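Long-range contacts in putative NADPH:quinone oxidoreductase (Ralstonia eutropha, PDB 3IUP), which binds NADPH and probably uses it to reduce quinones, as the medium-chain alcohol dehydrogenase-like quinone oxidoreductases do: residues A179-L184 with N201-Q206; L184-N189 with K213-V218; F245-G250 with Y284-L289. One frame throughout, in Å; residues are numbered along the deposited sequence.

Contact 1 (A179-L184 with N201-Q206); sequences AAASNL and NIVRKQ. With NDP (NADPH dihydro-nicotinamide-adenine-dinucleotide phosphate), chain C.
Ala180 sits against the end of strand 199-203: its N donates to Ile202 O (3.0 Å, 158°) and its CB lies 3.6 Å from Asn201 OD1, while Asn201 ND2 is hydrogen-bonded to His219 O. Val203 closes the other flank, CG1 lying 4.1 Å from Ala180 CB. Arg204 and Lys205 follow the strand and, like the turn Ala179-Ser182, meet the cofactor. From CB, Arg204 sends CG between its backbone N and carbonyl carbon (chi1 75°), then runs extended. CG and CD pass O3X of the 2'-phosphate; NE donates to O3X of NADPH (2.7 Å) and NH2 to O2X, while NH1 lies 3.3 Å from C6A. The 2'-phosphate lies at the guanidinium edge, in plane, and one face lies over the adenine, offset toward the rim. Lys205 adds NZ to O3X, a grip consistent with NADPH preference. At the start of helix 183-195, N-capped by Ser182, Asn183 N donates to O1A and Leu184 N to O1N, one oxygen on each phosphate of the diphosphate. The contact spans the beta-alpha-beta unit of strand 175-177, helix 183-195 and strand 199-203, with helix 206-214 packed against Ala180 and Asn201.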
# COMPACT_ATOMS: atom_id res chain seq x y z
N ALA A 179 -13.72 2.58 12.29
CA ALA A 179 -14.66 1.76 13.08
C ALA A 179 -14.36 1.97 14.57
O ALA A 179 -14.34 1.04 15.35
CB ALA A 179 -14.59 0.29 12.65
N ALA A 180 -14.18 3.24 14.94
CA ALA A 180 -13.54 3.64 16.20
C ALA A 180 -14.41 3.34 17.44
O ALA A 180 -13.92 3.34 18.55
CB ALA A 180 -13.15 5.07 16.19
N ALA A 181 -15.70 3.05 17.23
CA ALA A 181 -16.59 2.67 18.36
C ALA A 181 -16.52 1.18 18.65
O ALA A 181 -17.22 0.67 19.55
CB ALA A 181 -18.04 3.11 18.08
N SER A 182 -15.66 0.48 17.91
CA SER A 182 -15.35 -0.91 18.26
C SER A 182 -14.79 -1.00 19.67
O SER A 182 -14.30 -0.02 20.23
CB SER A 182 -14.34 -1.51 17.25
OG SER A 182 -13.08 -0.89 17.44
N ASN A 183 -14.87 -2.19 20.27
CA ASN A 183 -14.15 -2.39 21.51
C ASN A 183 -12.69 -1.92 21.45
O ASN A 183 -12.21 -1.19 22.33
CB ASN A 183 -14.21 -3.85 21.99
CG ASN A 183 -15.52 -4.21 22.70
OD1 ASN A 183 -16.53 -3.57 22.52
ND2 ASN A 183 -15.47 -5.26 23.52
N LEU A 184 -11.98 -2.31 20.41
CA LEU A 184 -10.58 -1.92 20.27
C LEU A 184 -10.42 -0.39 20.16
O LEU A 184 -9.54 0.20 20.78
CB LEU A 184 -9.97 -2.61 19.02
CG LEU A 184 -8.45 -2.49 18.82
CD1 LEU A 184 -7.99 -3.50 17.81
CD2 LEU A 184 -8.08 -1.08 18.38
N ASN A 201 -10.69 9.81 15.39
CA ASN A 201 -11.58 8.65 15.38
C ASN A 201 -12.59 8.81 14.26
O ASN A 201 -13.17 9.88 14.12
CB ASN A 201 -12.37 8.56 16.70
CG ASN A 201 -11.48 8.34 17.89
OD1 ASN A 201 -11.09 7.21 18.14
ND2 ASN A 201 -11.15 9.41 18.65
N ILE A 202 -12.76 7.77 13.47
CA ILE A 202 -13.76 7.73 12.41
C ILE A 202 -14.76 6.64 12.69
O ILE A 202 -14.40 5.51 12.97
CB ILE A 202 -13.12 7.53 11.02
CG1 ILE A 202 -12.21 8.71 10.70
CG2 ILE A 202 -14.22 7.39 9.96
CD1 ILE A 202 -11.34 8.57 9.42
N VAL A 203 -16.05 7.01 12.64
CA VAL A 203 -17.14 6.07 12.88
C VAL A 203 -18.10 6.07 11.69
O VAL A 203 -17.93 6.87 10.76
CB VAL A 203 -17.91 6.43 14.18
CG1 VAL A 203 -16.99 6.35 15.40
CG2 VAL A 203 -18.55 7.83 14.06
N ARG A 204 -19.12 5.23 11.71
CA ARG A 204 -20.08 5.20 10.60
C ARG A 204 -21.49 5.60 10.92
O ARG A 204 -22.32 5.63 10.01
CB ARG A 204 -20.05 3.86 9.87
CG ARG A 204 -20.70 2.72 10.59
CD ARG A 204 -20.93 1.60 9.54
NE ARG A 204 -21.41 0.34 10.11
CZ ARG A 204 -21.67 -0.76 9.39
NH1 ARG A 204 -21.54 -0.75 8.05
NH2 ARG A 204 -22.10 -1.87 9.98
N LYS A 205 -21.76 5.89 12.19
CA LYS A 205 -23.12 6.23 12.66
C LYS A 205 -22.88 7.35 13.68
O LYS A 205 -21.94 7.30 14.47
CB LYS A 205 -23.84 5.05 13.35
CG LYS A 205 -24.31 3.91 12.45
CD LYS A 205 -25.04 2.78 13.22
CE LYS A 205 -25.54 1.62 12.29
NZ LYS A 205 -24.52 0.63 11.73
N GLN A 206 -23.75 8.35 13.69
CA GLN A 206 -23.61 9.39 14.70
C GLN A 206 -23.67 8.90 16.14
O GLN A 206 -22.95 9.40 16.99
CB GLN A 206 -24.66 10.47 14.47
CG GLN A 206 -24.47 11.67 15.37
CD GLN A 206 -23.18 12.44 15.14
OE1 GLN A 206 -22.60 12.43 14.06
NE2 GLN A 206 -22.71 13.11 16.19
PA NDP C . -16.16 -4.94 17.79
O1A NDP C . -16.09 -4.52 19.17
O2A NDP C . -17.01 -6.09 17.42
O5B NDP C . -16.68 -3.59 16.98
C5B NDP C . -16.75 -3.69 15.55
C4B NDP C . -17.04 -2.34 14.99
O4B NDP C . -17.06 -2.50 13.60
C3B NDP C . -18.41 -1.78 15.43
O3B NDP C . -18.38 -0.44 15.88
C2B NDP C . -19.25 -1.83 14.14
O2B NDP C . -20.17 -0.75 14.00
C1B NDP C . -18.15 -1.73 13.08
N9A NDP C . -18.53 -2.33 11.80
C8A NDP C . -19.04 -3.60 11.63
N7A NDP C . -19.19 -3.84 10.32
C5A NDP C . -18.76 -2.73 9.61
C6A NDP C . -18.68 -2.39 8.25
N6A NDP C . -19.14 -3.19 7.26
N1A NDP C . -18.18 -1.16 7.89
C2A NDP C . -17.80 -0.25 8.82
N3A NDP C . -17.87 -0.58 10.15
C4A NDP C . -18.34 -1.79 10.55
O3 NDP C . -14.73 -5.28 17.10
PN NDP C . -13.36 -5.41 17.83
O1N NDP C . -13.01 -4.26 18.63
O2N NDP C . -13.20 -6.75 18.50
O5D NDP C . -12.37 -5.42 16.53
C5D NDP C . -12.16 -4.21 15.80
C4D NDP C . -11.44 -4.51 14.49
O4D NDP C . -10.06 -4.75 14.83
C3D NDP C . -11.95 -5.74 13.71
O3D NDP C . -11.92 -5.51 12.31
C2D NDP C . -10.90 -6.78 14.06
O2D NDP C . -10.77 -7.86 13.15
C1D NDP C . -9.66 -5.89 14.08
N1N NDP C . -8.48 -6.53 14.71
C2N NDP C . -7.44 -6.82 13.89
C3N NDP C . -6.31 -7.42 14.36
C7N NDP C . -5.11 -7.61 13.45
O7N NDP C . -4.05 -8.35 13.98
N7N NDP C . -5.02 -7.16 12.19
C4N NDP C . -6.08 -7.51 15.82
C5N NDP C . -7.28 -7.14 16.65
C6N NDP C . -8.44 -6.65 16.06
P2B NDP C . -21.74 -1.03 13.59
O1X NDP C . -22.54 -1.06 14.90
O2X NDP C . -21.93 -2.33 12.81
O3X NDP C . -22.11 0.19 12.72

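Contact 2 (L184-N189 with K213-V218); sequences LGQMLN and KAQGAV. With NDP (NADPH dihydro-nicotinamide-adenine-dinucleotide phosphate), chain C.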
# COMPACT_ATOMS: atom_id res chain seq x y z
N LEU A 184 -11.98 -2.31 20.41
CA LEU A 184 -10.58 -1.92 20.27
C LEU A 184 -10.42 -0.39 20.16
O LEU A 184 -9.54 0.20 20.78
CB LEU A 184 -9.97 -2.61 19.02
CG LEU A 184 -8.45 -2.49 18.82
CD1 LEU A 184 -7.99 -3.50 17.81
CD2 LEU A 184 -8.08 -1.08 18.38
N GLY A 185 -11.30 0.22 19.41
CA GLY A 185 -11.31 1.66 19.26
C GLY A 185 -11.52 2.41 20.54
O GLY A 185 -10.91 3.47 20.78
N GLN A 186 -12.41 1.90 21.37
CA GLN A 186 -12.63 2.51 22.66
C GLN A 186 -11.35 2.44 23.51
O GLN A 186 -11.04 3.40 24.19
CB GLN A 186 -13.82 1.89 23.38
CG GLN A 186 -15.12 2.14 22.67
CD GLN A 186 -16.31 1.41 23.25
OE1 GLN A 186 -16.55 1.54 24.43
NE2 GLN A 186 -17.07 0.65 22.42
N MSE A 187 -10.60 1.34 23.41
CA MSE A 187 -9.34 1.21 24.12
C MSE A 187 -8.34 2.16 23.57
O MSE A 187 -7.63 2.79 24.32
CB MSE A 187 -8.76 -0.23 24.05
CG MSE A 187 -9.62 -1.23 24.58
SE MSE A 187 -8.70 -2.94 24.27
CE MSE A 187 -10.12 -4.02 25.05
N LEU A 188 -8.24 2.24 22.24
CA LEU A 188 -7.26 3.11 21.63
C LEU A 188 -7.47 4.56 22.03
O LEU A 188 -6.54 5.29 22.37
CB LEU A 188 -7.27 2.94 20.11
CG LEU A 188 -6.31 3.92 19.42
CD1 LEU A 188 -4.82 3.59 19.77
CD2 LEU A 188 -6.60 3.86 17.88
N ASN A 189 -8.73 4.98 22.05
CA ASN A 189 -9.03 6.33 22.48
C ASN A 189 -8.59 6.56 23.93
O ASN A 189 -8.02 7.59 24.24
CB ASN A 189 -10.51 6.62 22.32
CG ASN A 189 -10.86 8.01 22.75
OD1 ASN A 189 -10.38 8.98 22.17
ND2 ASN A 189 -11.73 8.12 23.76
N LYS A 213 -17.42 10.55 22.13
CA LYS A 213 -17.33 11.87 22.75
C LYS A 213 -17.62 11.79 24.24
O LYS A 213 -16.99 12.50 25.01
CB LYS A 213 -18.26 12.89 22.06
CG LYS A 213 -17.90 13.23 20.65
CD LYS A 213 -16.51 13.84 20.50
CE LYS A 213 -16.37 15.16 21.18
NZ LYS A 213 -15.11 15.87 20.78
N ALA A 214 -18.55 10.92 24.62
CA ALA A 214 -18.90 10.70 26.03
C ALA A 214 -17.73 10.07 26.78
O ALA A 214 -17.59 10.29 28.00
CB ALA A 214 -20.19 9.81 26.18
N GLN A 215 -16.89 9.32 26.05
CA GLN A 215 -15.67 8.77 26.61
C GLN A 215 -14.45 9.69 26.53
O GLN A 215 -13.31 9.28 26.83
CB GLN A 215 -15.37 7.42 25.94
CG GLN A 215 -16.48 6.39 26.12
CD GLN A 215 -16.18 5.07 25.45
OE1 GLN A 215 -15.30 5.01 24.55
NE2 GLN A 215 -16.95 4.03 25.79
N GLY A 216 -14.67 10.94 26.15
CA GLY A 216 -13.61 11.91 26.11
C GLY A 216 -12.82 12.10 24.82
O GLY A 216 -11.90 12.93 24.78
N ALA A 217 -13.23 11.42 23.75
CA ALA A 217 -12.54 11.56 22.44
C ALA A 217 -12.51 13.02 22.00
O ALA A 217 -13.52 13.70 22.05
CB ALA A 217 -13.21 10.70 21.38
N VAL A 218 -11.35 13.48 21.58
CA VAL A 218 -11.17 14.88 21.16
C VAL A 218 -11.75 15.07 19.74
O VAL A 218 -12.46 16.06 19.46
CB VAL A 218 -9.68 15.26 21.21
CG1 VAL A 218 -9.40 16.71 20.69
CG2 VAL A 218 -9.13 15.10 22.60
PA NDP C . -16.16 -4.94 17.79
O1A NDP C . -16.09 -4.52 19.17
O2A NDP C . -17.01 -6.09 17.42
O5B NDP C . -16.68 -3.59 16.98
C5B NDP C . -16.75 -3.69 15.55
C4B NDP C . -17.04 -2.34 14.99
O4B NDP C . -17.06 -2.50 13.60
C3B NDP C . -18.41 -1.78 15.43
O3B NDP C . -18.38 -0.44 15.88
C2B NDP C . -19.25 -1.83 14.14
O2B NDP C . -20.17 -0.75 14.00
C1B NDP C . -18.15 -1.73 13.08
N9A NDP C . -18.53 -2.33 11.80
C8A NDP C . -19.04 -3.60 11.63
N7A NDP C . -19.19 -3.84 10.32
C5A NDP C . -18.76 -2.73 9.61
C6A NDP C . -18.68 -2.39 8.25
N6A NDP C . -19.14 -3.19 7.26
N1A NDP C . -18.18 -1.16 7.89
C2A NDP C . -17.80 -0.25 8.82
N3A NDP C . -17.87 -0.58 10.15
C4A NDP C . -18.34 -1.79 10.55
O3 NDP C . -14.73 -5.28 17.10
PN NDP C . -13.36 -5.41 17.83
O1N NDP C . -13.01 -4.26 18.63
O2N NDP C . -13.20 -6.75 18.50
O5D NDP C . -12.37 -5.42 16.53
C5D NDP C . -12.16 -4.21 15.80
C4D NDP C . -11.44 -4.51 14.49
O4D NDP C . -10.06 -4.75 14.83
C3D NDP C . -11.95 -5.74 13.71
O3D NDP C . -11.92 -5.51 12.31
C2D NDP C . -10.90 -6.78 14.06
O2D NDP C . -10.77 -7.86 13.15
C1D NDP C . -9.66 -5.89 14.08
N1N NDP C . -8.48 -6.53 14.71
C2N NDP C . -7.44 -6.82 13.89
C3N NDP C . -6.31 -7.42 14.36
C7N NDP C . -5.11 -7.61 13.45
O7N NDP C . -4.05 -8.35 13.98
N7N NDP C . -5.02 -7.16 12.19
C4N NDP C . -6.08 -7.51 15.82
C5N NDP C . -7.28 -7.14 16.65
C6N NDP C . -8.44 -6.65 16.06
P2B NDP C . -21.74 -1.03 13.59
O1X NDP C . -22.54 -1.06 14.90
O2X NDP C . -21.93 -2.33 12.81
O3X NDP C . -22.11 0.19 12.72
O HOH W 1 -12.79 5.60 24.72
O HOH W 2 -9.06 11.44 21.93
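Asn189 faces Ala217, and here the packing is close: OD1 lies 3.4 Å from Ala217 CB, and ND2 lies near Gln215 O and Ala217 N (3.6 Å from each). With CG anti to the backbone N (chi1 180°), the amide reaches across from helix 183-195 to the turn after helix 206-214. That turn is a Schellman motif, in which Gly216, at positive phi, is the C-prime residue: Gly216 N bonds to Lys213 O and Ala217 N to Leu212 O. The reversal brings Ala217 back against Asn189 and Asn201. The side toward Gln186 and Gln215 is looser, partly exposed and wetter. These two long side chains, both extended beyond CG, cross obliquely with their amide planes 45° apart. Gln215 NE2 donates almost straight to Gln186 OE1 (2.9 Å, 177°); the acceptor lies in the Gln215 amide plane, yet the donor stands above the Gln186 carbonyl plane. Gln186 NE2 is turned to Ala181 O. One water joins the two regions, donating to Gln215 OE1 (2.6 Å) and Gln186 O while accepting from Asn189 ND2. A second water donates to Asn189 OD1 (2.8 Å) and accepts from Val218 N, giving both ends of the Asn189 amide a water partner.

Contact 3 (F245-G250 with Y284-L289); sequences FDATGG and YLYGGL. With NDP (NADPH dihydro-nicotinamide-adenine-dinucleotide phosphate), chain C.
Phe245 and Tyr284 lie side by side on one face of the parallel sheet, each with CG beside the backbone N. Their rings are tilted by 27° and so displaced that they scarcely overlap, centroids 5.6 Å from each other, and meet chiefly through Phe245 CE2 and Tyr284 CD2. Trp309 packs edge-to-face with both, and Tyr284 OH bonds to Glu170. On the other face, Leu285 CD2 comes within 3.3 Å of Asp246 OD2. The strands are joined by Asp246 N to Tyr284 O (2.8 Å, 172°), after which Asp246 O receives Tyr286 N and, weakly, Gly287 N. These are neighbouring strands of a Rossmann-type sheet, in the beta-alpha-beta unit of strand 243-249, helix 253-266 and strand 281-285, and the loops after them reach the cofactor. Asp246 turns its carboxylate along its own loop, CG anti to the backbone N (chi1 175°). OD1 takes Thr248 N from above the carboxylate plane, making an Asx turn, and Thr248 OG1 (2.6 Å) on its syn lone pair, and also bonds Thr178 OG1; OD2 takes Gly249 N, again from above the plane, in an Asx motif. Tyr286 holds CG between its backbone N and carbonyl carbon, which swings the ring back toward Ala247: CE1 packs on Ala247 CB while CD2 lies 3.3 Å from C2N of the nicotinamide, and OH bonds to His177. Its carbonyl O accepts from the carboxamide N7N of NADPH (2.8 Å). Leu289 N donates in the carbonyl plane to Ala247 O, and Leu289 CD1 fits between Ala247 CB (3.7 Å) and the adenosine ribose.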
# COMPACT_ATOMS: atom_id res chain seq x y z
N PHE A 245 -5.11 3.45 10.81
CA PHE A 245 -5.48 2.05 10.88
C PHE A 245 -6.94 1.91 10.55
O PHE A 245 -7.81 2.45 11.27
CB PHE A 245 -5.17 1.49 12.24
CG PHE A 245 -3.71 1.40 12.50
CD1 PHE A 245 -3.02 2.49 12.94
CD2 PHE A 245 -3.03 0.20 12.26
CE1 PHE A 245 -1.62 2.39 13.14
CE2 PHE A 245 -1.70 0.11 12.43
CZ PHE A 245 -0.99 1.18 12.87
N ASP A 246 -7.20 1.23 9.44
CA ASP A 246 -8.54 1.05 8.92
C ASP A 246 -9.05 -0.39 9.13
O ASP A 246 -8.50 -1.34 8.58
CB ASP A 246 -8.57 1.41 7.47
CG ASP A 246 -9.93 1.13 6.83
OD1 ASP A 246 -10.97 1.41 7.47
OD2 ASP A 246 -9.93 0.67 5.69
N ALA A 247 -10.14 -0.52 9.87
CA ALA A 247 -10.73 -1.81 10.15
C ALA A 247 -11.67 -2.24 9.05
O ALA A 247 -12.07 -3.42 9.00
CB ALA A 247 -11.50 -1.76 11.50
N THR A 248 -12.04 -1.30 8.17
CA THR A 248 -13.04 -1.59 7.16
C THR A 248 -12.47 -2.37 5.98
O THR A 248 -13.01 -3.41 5.58
CB THR A 248 -13.81 -0.35 6.74
OG1 THR A 248 -12.98 0.58 6.02
CG2 THR A 248 -14.42 0.31 8.01
N GLY A 249 -11.35 -1.88 5.47
CA GLY A 249 -10.61 -2.56 4.42
C GLY A 249 -11.16 -2.32 3.03
O GLY A 249 -10.55 -1.67 2.16
N GLY A 250 -12.34 -2.88 2.78
CA GLY A 250 -13.08 -2.51 1.62
C GLY A 250 -13.59 -1.11 1.55
O GLY A 250 -13.42 -0.30 2.47
N TYR A 284 -2.90 1.37 7.13
CA TYR A 284 -2.88 -0.07 7.33
C TYR A 284 -4.32 -0.58 7.36
O TYR A 284 -5.13 -0.11 8.16
CB TYR A 284 -2.15 -0.41 8.58
CG TYR A 284 -0.66 -0.30 8.42
CD1 TYR A 284 0.01 -1.17 7.60
CD2 TYR A 284 0.09 0.67 9.13
CE1 TYR A 284 1.39 -1.11 7.47
CE2 TYR A 284 1.48 0.73 9.01
CZ TYR A 284 2.11 -0.15 8.16
OH TYR A 284 3.47 -0.15 7.97
N LEU A 285 -4.62 -1.56 6.50
CA LEU A 285 -5.92 -2.21 6.51
C LEU A 285 -5.73 -3.38 7.48
O LEU A 285 -5.19 -4.42 7.11
CB LEU A 285 -6.33 -2.66 5.14
CG LEU A 285 -6.34 -1.61 4.03
CD1 LEU A 285 -6.96 -2.16 2.71
CD2 LEU A 285 -7.00 -0.31 4.45
N TYR A 286 -6.14 -3.23 8.73
CA TYR A 286 -5.93 -4.25 9.75
C TYR A 286 -7.20 -5.07 10.00
O TYR A 286 -7.20 -6.02 10.76
CB TYR A 286 -5.37 -3.64 11.06
CG TYR A 286 -6.43 -3.07 11.95
CD1 TYR A 286 -7.05 -1.87 11.64
CD2 TYR A 286 -6.81 -3.71 13.11
CE1 TYR A 286 -8.00 -1.32 12.47
CE2 TYR A 286 -7.78 -3.20 13.94
CZ TYR A 286 -8.40 -2.02 13.60
OH TYR A 286 -9.37 -1.54 14.45
N GLY A 287 -8.29 -4.69 9.35
CA GLY A 287 -9.51 -5.48 9.38
C GLY A 287 -10.15 -5.49 8.03
O GLY A 287 -9.74 -4.80 7.08
N GLY A 288 -11.18 -6.30 7.91
CA GLY A 288 -11.94 -6.38 6.70
C GLY A 288 -13.42 -6.41 6.94
O GLY A 288 -14.14 -7.17 6.27
N LEU A 289 -13.88 -5.52 7.83
CA LEU A 289 -15.29 -5.47 8.17
C LEU A 289 -16.13 -5.25 6.95
O LEU A 289 -17.21 -5.85 6.87
CB LEU A 289 -15.60 -4.40 9.21
CG LEU A 289 -14.88 -4.68 10.54
CD1 LEU A 289 -14.85 -3.39 11.37
CD2 LEU A 289 -15.47 -5.84 11.31
PA NDP C . -16.16 -4.94 17.79
O1A NDP C . -16.09 -4.52 19.17
O2A NDP C . -17.01 -6.09 17.42
O5B NDP C . -16.68 -3.59 16.98
C5B NDP C . -16.75 -3.69 15.55
C4B NDP C . -17.04 -2.34 14.99
O4B NDP C . -17.06 -2.50 13.60
C3B NDP C . -18.41 -1.78 15.43
O3B NDP C . -18.38 -0.44 15.88
C2B NDP C . -19.25 -1.83 14.14
O2B NDP C . -20.17 -0.75 14.00
C1B NDP C . -18.15 -1.73 13.08
N9A NDP C . -18.53 -2.33 11.80
C8A NDP C . -19.04 -3.60 11.63
N7A NDP C . -19.19 -3.84 10.32
C5A NDP C . -18.76 -2.73 9.61
C6A NDP C . -18.68 -2.39 8.25
N6A NDP C . -19.14 -3.19 7.26
N1A NDP C . -18.18 -1.16 7.89
C2A NDP C . -17.80 -0.25 8.82
N3A NDP C . -17.87 -0.58 10.15
C4A NDP C . -18.34 -1.79 10.55
O3 NDP C . -14.73 -5.28 17.10
PN NDP C . -13.36 -5.41 17.83
O1N NDP C . -13.01 -4.26 18.63
O2N NDP C . -13.20 -6.75 18.50
O5D NDP C . -12.37 -5.42 16.53
C5D NDP C . -12.16 -4.21 15.80
C4D NDP C . -11.44 -4.51 14.49
O4D NDP C . -10.06 -4.75 14.83
C3D NDP C . -11.95 -5.74 13.71
O3D NDP C . -11.92 -5.51 12.31
C2D NDP C . -10.90 -6.78 14.06
O2D NDP C . -10.77 -7.86 13.15
C1D NDP C . -9.66 -5.89 14.08
N1N NDP C . -8.48 -6.53 14.71
C2N NDP C . -7.44 -6.82 13.89
C3N NDP C . -6.31 -7.42 14.36
C7N NDP C . -5.11 -7.61 13.45
O7N NDP C . -4.05 -8.35 13.98
N7N NDP C . -5.02 -7.16 12.19
C4N NDP C . -6.08 -7.51 15.82
C5N NDP C . -7.28 -7.14 16.65
C6N NDP C . -8.44 -6.65 16.06
P2B NDP C . -21.74 -1.03 13.59
O1X NDP C . -22.54 -1.06 14.90
O2X NDP C . -21.93 -2.33 12.81
O3X NDP C . -22.11 0.19 12.72

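How the contacts relate
All three contacts reach the same NADPH. Contact 1 holds the 2'-phosphate and the diphosphate, contact 3 meets the adenine, both riboses and the nicotinamide, and contact 2 comes to the cofactor through Leu184, the residue it shares with contact 1. Contacts 1 and 2 have centres about 9 Å apart and also meet where Asn201 ND2 packs 3.7 Å from Ala217 CB. Between contacts 1 and 3, about 12 Å apart at their centres, Ala179 CB packs 3.9 Å from Ala247 CB. Contacts 2 and 3 are about 18 Å apart, centre to centre, yet Leu184 CD1 still touches Tyr286 CE2 beside the nicotinamide riboside.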